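Local coordinates for protein putative archaeal ammonia monooxygenase subunit B (Candidatus Nitrosocaldus yellowstonii, PDB 4O65) that probably serves as the copper-binding cupredoxin-type subunit of an archaeal ammonia monooxygenase, the enzyme thought to begin ammonia oxidation, at residues Ser38-Leu43 / Glu151-Pro156; Gln72-Ile78 / Asn101-Gly107. One frame throughout, in Å; residues are numbered along the deposited sequence.

Contact 1: residues Ser38-Leu43 / Glu151-Pro156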
loop_
_atom_site.group_PDB
_atom_site.type_symbol
_atom_site.label_atom_id
_atom_site.label_comp_id
_atom_site.label_asym_id
_atom_site.label_seq_id
_atom_site.Cartn_x
_atom_site.Cartn_y
_atom_site.Cartn_z
ATOM N N SER A 38 13.882 -7.452 15.959
ATOM C CA SER A 38 12.756 -6.662 15.383
ATOM C C SER A 38 12.108 -5.674 16.408
ATOM O O SER A 38 10.885 -5.472 16.410
ATOM C CB SER A 38 11.705 -7.644 14.848
ATOM O OG SER A 38 11.310 -8.525 15.898
ATOM N N ASP A 39 12.930 -5.066 17.249
ATOM C CA ASP A 39 12.494 -4.141 18.325
ATOM C C ASP A 39 11.874 -2.941 17.596
ATOM O O ASP A 39 12.220 -2.646 16.462
ATOM C CB ASP A 39 13.762 -3.555 18.997
ATOM C CG ASP A 39 14.459 -4.531 19.935
ATOM O OD1 ASP A 39 14.008 -5.694 20.198
ATOM O OD2 ASP A 39 15.498 -4.112 20.429
ATOM N N LEU A 40 11.024 -2.176 18.253
ATOM C CA LEU A 40 10.489 -0.952 17.597
ATOM C C LEU A 40 11.570 -0.024 17.038
ATOM O O LEU A 40 11.422 0.574 15.951
ATOM C CB LEU A 40 9.611 -0.181 18.619
ATOM C CG LEU A 40 8.285 -0.887 19.013
ATOM C CD1 LEU A 40 7.645 -0.045 20.141
ATOM C CD2 LEU A 40 7.320 -1.126 17.814
ATOM N N GLU A 41 12.686 0.123 17.770
ATOM C CA GLU A 41 13.784 0.975 17.305
ATOM C C GLU A 41 14.413 0.481 16.013
ATOM O O GLU A 41 14.772 1.274 15.132
ATOM C CB GLU A 41 14.893 1.015 18.370
ATOM C CG GLU A 41 15.350 2.405 18.741
ATOM C CD GLU A 41 16.097 2.372 20.073
ATOM O OE1 GLU A 41 16.958 1.487 20.256
ATOM O OE2 GLU A 41 15.818 3.219 20.923
ATOM N N THR A 42 14.527 -0.833 15.894
ATOM C CA THR A 42 15.116 -1.401 14.693
ATOM C C THR A 42 14.123 -1.311 13.504
ATOM O O THR A 42 14.522 -1.133 12.355
ATOM C CB THR A 42 15.499 -2.836 14.982
ATOM O OG1 THR A 42 16.305 -2.836 16.217
ATOM C CG2 THR A 42 16.300 -3.366 13.861
ATOM N N LEU A 43 12.853 -1.443 13.797
ATOM C CA LEU A 43 11.823 -1.253 12.736
ATOM C C LEU A 43 11.908 0.192 12.182
ATOM O O LEU A 43 11.674 0.426 10.967
ATOM C CB LEU A 43 10.449 -1.623 13.318
ATOM C CG LEU A 43 10.194 -3.082 13.694
ATOM C CD1 LEU A 43 8.822 -3.241 14.387
ATOM C CD2 LEU A 43 10.320 -4.092 12.532
ATOM N N GLU A 151 8.052 -13.601 10.760
ATOM C CA GLU A 151 7.449 -13.361 12.075
ATOM C C GLU A 151 6.526 -12.157 12.033
ATOM O O GLU A 151 6.730 -11.184 11.249
ATOM C CB GLU A 151 8.511 -13.255 13.167
ATOM C CG GLU A 151 9.334 -12.011 13.067
ATOM C CD GLU A 151 10.512 -12.022 14.042
ATOM O OE1 GLU A 151 10.824 -13.073 14.647
ATOM O OE2 GLU A 151 11.126 -10.960 14.190
ATOM N N PRO A 152 5.472 -12.192 12.858
ATOM C CA PRO A 152 4.557 -11.055 12.944
ATOM C C PRO A 152 5.294 -9.799 13.375
ATOM O O PRO A 152 6.178 -9.871 14.225
ATOM C CB PRO A 152 3.553 -11.493 14.051
ATOM C CG PRO A 152 3.596 -12.968 13.963
ATOM C CD PRO A 152 5.040 -13.337 13.698
ATOM N N THR A 153 4.938 -8.650 12.830
ATOM C CA THR A 153 5.561 -7.386 13.209
ATOM C C THR A 153 4.746 -6.824 14.397
ATOM O O THR A 153 3.509 -6.632 14.311
ATOM C CB THR A 153 5.574 -6.381 12.049
ATOM O OG1 THR A 153 6.167 -7.032 10.922
ATOM C CG2 THR A 153 6.372 -5.103 12.385
ATOM N N GLU A 154 5.455 -6.506 15.461
ATOM C CA GLU A 154 4.822 -5.942 16.661
ATOM C C GLU A 154 4.376 -4.498 16.447
ATOM O O GLU A 154 4.881 -3.750 15.564
ATOM C CB GLU A 154 5.820 -6.014 17.831
ATOM C CG GLU A 154 6.939 -4.972 17.664
ATOM C CD GLU A 154 8.117 -5.124 18.629
ATOM O OE1 GLU A 154 8.476 -4.126 19.284
ATOM O OE2 GLU A 154 8.702 -6.224 18.739
ATOM N N LYS A 155 3.345 -4.099 17.173
ATOM C CA LYS A 155 2.914 -2.698 17.128
ATOM C C LYS A 155 3.090 -2.137 18.545
ATOM O O LYS A 155 3.058 -2.910 19.484
ATOM C CB LYS A 155 1.426 -2.602 16.750
ATOM C CG LYS A 155 1.139 -3.057 15.306
ATOM C CD LYS A 155 -0.354 -3.047 14.965
ATOM C CE LYS A 155 -0.587 -3.223 13.463
ATOM N NZ LYS A 155 0.086 -4.431 12.924
ATOM N N PRO A 156 3.256 -0.826 18.692
ATOM C CA PRO A 156 3.394 -0.285 20.034
ATOM C C PRO A 156 2.077 -0.452 20.780
ATOM O O PRO A 156 1.005 -0.478 20.162
ATOM C CB PRO A 156 3.691 1.198 19.822
ATOM C CG PRO A 156 3.933 1.374 18.377
ATOM C CD PRO A 156 3.354 0.207 17.645
HETATM O O HOH W 1 8.237 -6.876 15.658
HETATM O O HOH W 2 10.512 -2.355 20.967
#
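Glu154 and Leu40 bury the most surface here, with Ser38 next, and together they set the extended segment that follows strand 137-149 against the start of helix 40-47. The side chain of Glu154 lies against the N-terminal end of the helix, beside Ser38, Asp39 and Leu40. Its OE1 comes to 3.3 Å from Leu40 CG, and water 2 joins the same oxygen to the backbone: it accepts from Leu40 N at 2.8 Å and donates to Glu154 OE1 at 3.2 Å. An acidic group suits this place because the amides of a helix's first turn lack partners within the helix, and Asp39, at the N-cap position, makes no capping bond through its side chain.

Leu40 sends its end past the carboxylate, so that CD1 meets Pro156 CB at 4.2 Å. Ser38 OG donates to Glu151 OE2 at 3.0 Å; the long Glu151 side chain spans most of the gap, so a short hydroxyl suffices to meet it. Water 1 donates to Ser38 O at 3.1 Å and accepts from Glu154 N at 2.8 Å.

Deeper in, Leu43 CD1 packs on Thr153 CG2 at 3.7 Å, while Thr153 OG1 turns to Leu120 O and the amide of Ala28, in helix 27-35. The tail thus lies beside both helices that fall in sequence between strands 23-25 and 59-68 of the cupredoxin domain. With 325 Å² buried, one direct hydrogen bond and two bridging waters, the chemistry implies a modest, hydrated interface whose apolar part is small: Leu43 against Thr153 in the buried part, and Leu40 against Pro156 nearer solvent.

Contact 2: residues Gln72-Ile78 / Asn101-Gly107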
loop_
_atom_site.group_PDB
_atom_site.type_symbol
_atom_site.label_atom_id
_atom_site.label_comp_id
_atom_site.label_asym_id
_atom_site.label_seq_id
_atom_site.Cartn_x
_atom_site.Cartn_y
_atom_site.Cartn_z
ATOM N N GLN A 72 -16.132 15.716 -15.745
ATOM C CA GLN A 72 -15.636 16.735 -14.870
ATOM C C GLN A 72 -14.552 16.162 -14.002
ATOM O O GLN A 72 -14.454 14.926 -13.883
ATOM C CB GLN A 72 -16.768 17.289 -14.016
ATOM C CG GLN A 72 -17.276 16.258 -13.021
ATOM C CD GLN A 72 -18.566 16.711 -12.407
ATOM O OE1 GLN A 72 -19.633 16.381 -12.914
ATOM N NE2 GLN A 72 -18.474 17.554 -11.372
ATOM N N ASP A 73 -13.762 17.045 -13.399
ATOM C CA ASP A 73 -12.762 16.645 -12.404
ATOM C C ASP A 73 -13.404 15.972 -11.191
ATOM O O ASP A 73 -14.512 16.343 -10.754
ATOM C CB ASP A 73 -11.969 17.849 -11.909
ATOM C CG ASP A 73 -11.127 18.491 -13.012
ATOM O OD1 ASP A 73 -11.085 17.998 -14.172
ATOM O OD2 ASP A 73 -10.489 19.520 -12.690
ATOM N N LEU A 74 -12.723 14.938 -10.717
ATOM C CA LEU A 74 -13.114 14.221 -9.493
ATOM C C LEU A 74 -12.024 14.258 -8.477
ATOM O O LEU A 74 -10.823 14.308 -8.833
ATOM C CB LEU A 74 -13.369 12.727 -9.816
ATOM C CG LEU A 74 -14.545 12.463 -10.755
ATOM C CD1 LEU A 74 -14.593 10.996 -11.157
ATOM C CD2 LEU A 74 -15.875 12.817 -10.073
ATOM N N ASN A 75 -12.423 14.152 -7.210
ATOM C CA ASN A 75 -11.469 14.000 -6.096
ATOM C C ASN A 75 -11.452 12.538 -5.652
ATOM O O ASN A 75 -12.497 11.906 -5.638
ATOM C CB ASN A 75 -11.865 14.846 -4.885
ATOM C CG ASN A 75 -11.713 16.300 -5.184
ATOM O OD1 ASN A 75 -10.865 16.649 -5.981
ATOM N ND2 ASN A 75 -12.591 17.135 -4.638
ATOM N N ALA A 76 -10.263 12.048 -5.345
ATOM C CA ALA A 76 -10.090 10.632 -5.017
ATOM C C ALA A 76 -8.932 10.373 -4.067
ATOM O O ALA A 76 -8.024 11.203 -3.904
ATOM C CB ALA A 76 -9.905 9.848 -6.315
ATOM N N TRP A 77 -8.960 9.187 -3.434
ATOM C CA TRP A 77 -7.796 8.678 -2.706
ATOM C C TRP A 77 -7.643 7.188 -3.004
ATOM O O TRP A 77 -8.586 6.527 -3.493
ATOM C CB TRP A 77 -7.929 8.930 -1.211
ATOM C CG TRP A 77 -9.151 8.340 -0.546
ATOM C CD1 TRP A 77 -9.237 7.163 0.208
ATOM C CD2 TRP A 77 -10.478 8.940 -0.490
ATOM N NE1 TRP A 77 -10.529 6.984 0.664
ATOM C CE2 TRP A 77 -11.311 8.032 0.284
ATOM C CE3 TRP A 77 -11.054 10.091 -1.042
ATOM C CZ2 TRP A 77 -12.671 8.288 0.503
ATOM C CZ3 TRP A 77 -12.425 10.333 -0.810
ATOM C CH2 TRP A 77 -13.197 9.448 -0.049
ATOM N N ILE A 78 -6.422 6.690 -2.787
ATOM C CA ILE A 78 -6.082 5.370 -3.198
ATOM C C ILE A 78 -5.538 4.556 -2.029
ATOM O O ILE A 78 -4.915 5.107 -1.129
ATOM C CB ILE A 78 -5.065 5.492 -4.345
ATOM C CG1 ILE A 78 -4.801 4.163 -5.005
ATOM C CG2 ILE A 78 -3.749 6.205 -3.925
ATOM C CD1 ILE A 78 -4.404 4.489 -6.451
ATOM N N ASN A 101 -3.435 13.404 0.533
ATOM C CA ASN A 101 -4.491 12.548 1.111
ATOM C C ASN A 101 -5.661 12.357 0.134
ATOM O O ASN A 101 -6.272 11.288 0.081
ATOM C CB ASN A 101 -5.061 13.170 2.392
ATOM C CG ASN A 101 -4.042 13.255 3.519
ATOM O OD1 ASN A 101 -3.477 14.322 3.776
ATOM N ND2 ASN A 101 -3.813 12.140 4.200
ATOM N N VAL A 102 -5.987 13.425 -0.581
ATOM C CA VAL A 102 -6.954 13.398 -1.697
ATOM C C VAL A 102 -6.268 14.072 -2.894
ATOM O O VAL A 102 -5.484 15.041 -2.730
ATOM C CB VAL A 102 -8.219 14.156 -1.272
ATOM C CG1 VAL A 102 -9.204 14.280 -2.388
ATOM C CG2 VAL A 102 -8.866 13.494 -0.054
ATOM N N PHE A 103 -6.516 13.581 -4.103
ATOM C CA PHE A 103 -5.971 14.245 -5.295
ATOM C C PHE A 103 -7.033 14.400 -6.368
ATOM O O PHE A 103 -8.132 13.795 -6.271
ATOM C CB PHE A 103 -4.760 13.492 -5.828
ATOM C CG PHE A 103 -5.048 12.039 -6.108
ATOM C CD1 PHE A 103 -5.571 11.660 -7.358
ATOM C CD2 PHE A 103 -4.820 11.066 -5.137
ATOM C CE1 PHE A 103 -5.880 10.325 -7.619
ATOM C CE2 PHE A 103 -5.133 9.705 -5.403
ATOM C CZ PHE A 103 -5.634 9.358 -6.669
ATOM N N THR A 104 -6.725 15.171 -7.418
ATOM C CA THR A 104 -7.689 15.387 -8.488
ATOM C C THR A 104 -7.457 14.454 -9.656
ATOM O O THR A 104 -6.308 14.272 -10.105
ATOM C CB THR A 104 -7.610 16.835 -9.031
ATOM O OG1 THR A 104 -7.905 17.709 -7.943
ATOM C CG2 THR A 104 -8.628 17.073 -10.159
ATOM N N ILE A 105 -8.555 13.918 -10.183
ATOM C CA ILE A 105 -8.480 13.190 -11.419
ATOM C C ILE A 105 -9.166 14.019 -12.489
ATOM O O ILE A 105 -10.370 14.260 -12.407
ATOM C CB ILE A 105 -9.157 11.800 -11.324
ATOM C CG1 ILE A 105 -8.481 10.998 -10.212
ATOM C CG2 ILE A 105 -9.002 11.074 -12.668
ATOM C CD1 ILE A 105 -9.160 9.676 -9.932
ATOM N N PRO A 106 -8.389 14.526 -13.464
ATOM C CA PRO A 106 -9.025 15.458 -14.398
ATOM C C PRO A 106 -10.068 14.752 -15.232
ATOM O O PRO A 106 -9.894 13.607 -15.614
ATOM C CB PRO A 106 -7.879 15.921 -15.336
ATOM C CG PRO A 106 -6.622 15.363 -14.765
ATOM C CD PRO A 106 -6.935 14.366 -13.683
ATOM N N GLY A 107 -11.120 15.470 -15.553
ATOM C CA GLY A 107 -12.157 14.967 -16.446
ATOM C C GLY A 107 -11.644 14.404 -17.760
ATOM O O GLY A 107 -10.972 15.096 -18.522
HETATM O O HOH W 3 -12.575 12.792 -13.595
HETATM O O HOH W 4 -7.937 17.083 -4.755
#
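Val102, beta-branched and at ease in extended backbone, sets CG1 against Asn75 CB at 3.7 Å and CG2 against Trp77 CE3 at 4.2 Å. Phe103 then pairs with Ala76: Phe103 N donates to Ala76 O at 2.8 Å and Ala76 N to Phe103 O at 2.9 Å. The small alanine leaves room for the ring, one face of which lies under Ala76 O, while Ile78 CG2 meets its edge at CE2, 4.0 Å away.

This antiparallel pairing adds strand 103-105 to the edge of one sheet of the cupredoxin beta-sandwich; strand 123-133, which carries the copper-binding histidines, flanks strand 74-81 on its other side. Thr104, opposite Asn75 in a non-hydrogen-bonded pair, faces solvent, and water 4 bridges Thr104 OG1 and Asn75 OD1, 3.2 Å from each. Ile105 points to the same face as Phe103, into the sandwich, where CD1 touches Ala76 CB at 3.7 Å. Ile105 N donates to Leu74 O at 2.7 Å and Leu74 N to Ile105 O at 3.0 Å. Pro106, with no amide hydrogen, follows as the strand ends. Gly107 N donates to Asp73 OD1 at 2.9 Å, and a CB here would be crowded against Gln72 C.

Contacts 1 and 2 lie on opposite sides of the chain's centre, with their own centres 35 Å apart and their nearest atoms about 17 Å apart, so neither touches the other. In sequence, both segments of contact 2 fall between those of contact 1: residues 38-43 and 151-156 bracket most of the sandwich, whereas 72-78 and 101-107 join strands within it. Contact 2 is nearer the metal site but not part of it: the side chain of Ile78 is about 10 Å from that of His128, which with His126 binds copper. Contact 1 is remote from that site, at the helical end of the domain, and relies largely on side chains and water where contact 2 uses backbone pairing.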